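Local coordinates for neuraminidase (Influenza A virus, PDB 4GDI) that forms the homotetrameric, neuraminidase-like beta-propeller ectodomain of a bat influenza A virus surface glycoprotein, with a diverged putative active site, at the interface of chains A and B. Residues are numbered along the deposited sequence; one frame, centred on the assembly and turned at random. Chains: chain A/B, Neuraminidase.

The interface of chains A and B. Residues chain A 22, 369, 371; chain B 98, 117-118, 122, 124.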
# COMPACT_ATOMS: atom_id res chain seq x y z
N VAL A 22 21.43 20.60 -4.31
CA VAL A 22 20.05 20.77 -4.73
C VAL A 22 19.11 19.96 -3.87
O VAL A 22 19.45 18.85 -3.44
CB VAL A 22 19.87 20.40 -6.22
CG1 VAL A 22 20.70 21.33 -7.10
CG2 VAL A 22 20.24 18.95 -6.47
N ILE A 369 20.20 30.12 -5.09
CA ILE A 369 18.77 30.12 -4.83
C ILE A 369 18.46 30.06 -3.35
O ILE A 369 19.12 29.35 -2.59
CB ILE A 369 18.07 28.94 -5.51
CG1 ILE A 369 18.02 29.16 -7.01
CG2 ILE A 369 16.63 28.81 -4.99
CD1 ILE A 369 17.11 28.20 -7.72
N TRP A 371 15.79 28.90 -0.74
CA TRP A 371 14.66 27.98 -0.73
C TRP A 371 13.62 28.33 0.34
O TRP A 371 12.71 27.55 0.58
CB TRP A 371 15.15 26.53 -0.55
CG TRP A 371 15.91 26.05 -1.73
CD1 TRP A 371 17.26 26.05 -1.89
CD2 TRP A 371 15.35 25.55 -2.95
NE1 TRP A 371 17.59 25.56 -3.13
CE2 TRP A 371 16.44 25.25 -3.80
CE3 TRP A 371 14.05 25.32 -3.40
CZ2 TRP A 371 16.25 24.71 -5.08
CZ3 TRP A 371 13.87 24.79 -4.67
CH2 TRP A 371 14.97 24.50 -5.49
N PRO B 98 11.07 18.93 -5.66
CA PRO B 98 10.48 20.27 -5.68
C PRO B 98 10.42 20.83 -7.11
O PRO B 98 11.32 20.57 -7.91
CB PRO B 98 11.41 21.08 -4.78
CG PRO B 98 12.71 20.36 -4.84
CD PRO B 98 12.40 18.90 -5.04
N ASN B 117 12.94 25.18 -10.98
CA ASN B 117 12.83 25.94 -9.74
C ASN B 117 13.59 27.25 -9.82
O ASN B 117 14.44 27.42 -10.68
CB ASN B 117 13.42 25.14 -8.58
CG ASN B 117 12.53 24.00 -8.16
OD1 ASN B 117 11.60 24.20 -7.39
ND2 ASN B 117 12.82 22.81 -8.66
N GLY B 118 13.32 28.15 -8.88
CA GLY B 118 14.00 29.43 -8.83
C GLY B 118 13.20 30.47 -9.58
O GLY B 118 12.27 30.13 -10.31
N ASN B 122 17.93 33.07 -11.30
CA ASN B 122 18.36 31.91 -10.51
C ASN B 122 17.70 30.60 -10.95
O ASN B 122 18.00 29.54 -10.41
CB ASN B 122 18.06 32.14 -9.03
CG ASN B 122 18.90 33.25 -8.43
OD1 ASN B 122 19.85 33.74 -9.05
ND2 ASN B 122 18.56 33.66 -7.21
N PHE B 124 16.71 27.19 -12.55
CA PHE B 124 17.47 26.08 -13.09
C PHE B 124 16.57 24.85 -13.14
O PHE B 124 15.59 24.73 -12.40
CB PHE B 124 18.73 25.81 -12.25
CG PHE B 124 18.45 25.06 -10.98
CD1 PHE B 124 17.89 25.70 -9.89
CD2 PHE B 124 18.73 23.72 -10.88
CE1 PHE B 124 17.63 25.01 -8.71
CE2 PHE B 124 18.46 23.02 -9.70
CZ PHE B 124 17.91 23.66 -8.63
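A:Ile369 and A:Trp371 lie on a C-terminal loop, extended at A:Ile369 and turning by A:Trp371, that meets B:Asn117 at the end of strand 111-117, B:Gly118 just beyond it, and B:Phe124 at the start of strand 124-129. A:Ile369 points its extended side chain at chain B, with CD1 anti to CA (chi2 -168°). Its CD1 methyl lies in the plane of the B:Phe124 ring, at the edge, 3.4 Å from CE1. The same CD1 packs 3.5 Å from CA of B:Gly118. Farther back, the side chains of A:Ile369 and B:Asn122 pass each other in opposite directions, with CG1 of A:Ile369 3.6 Å from CB of B:Asn122. The indole of A:Trp371 comes in with its benzo edge. CH2 is 3.5 Å from CB of B:Asn117, and the indole and amide planes are 61° apart. The amide is held from the side by its own chain: ND2 of B:Asn117 donates an almost straight 2.8 Å hydrogen bond to the backbone O of B:Pro98. That O lies in the amide plane, while ND2 sits above the carbonyl plane of B:Pro98. This should limit rotation of the amide beside the indole. Within chain A, CG2 of A:Ile369 covers one indole face near its rim. B:Phe124 has CG between backbone N and carbonyl carbon (chi1 78°), which sets its ring edge towards chain A. CZ2 of A:Trp371 meets that edge 3.9 Å from CE1. A:Val22, on strand 20-23, adds its CG1 methyl 3.8 Å from CE2 of B:Phe124. This mainly apolar patch fits the C-terminal segment against the neighbouring subunit and probably helps to hold the homotetramer together.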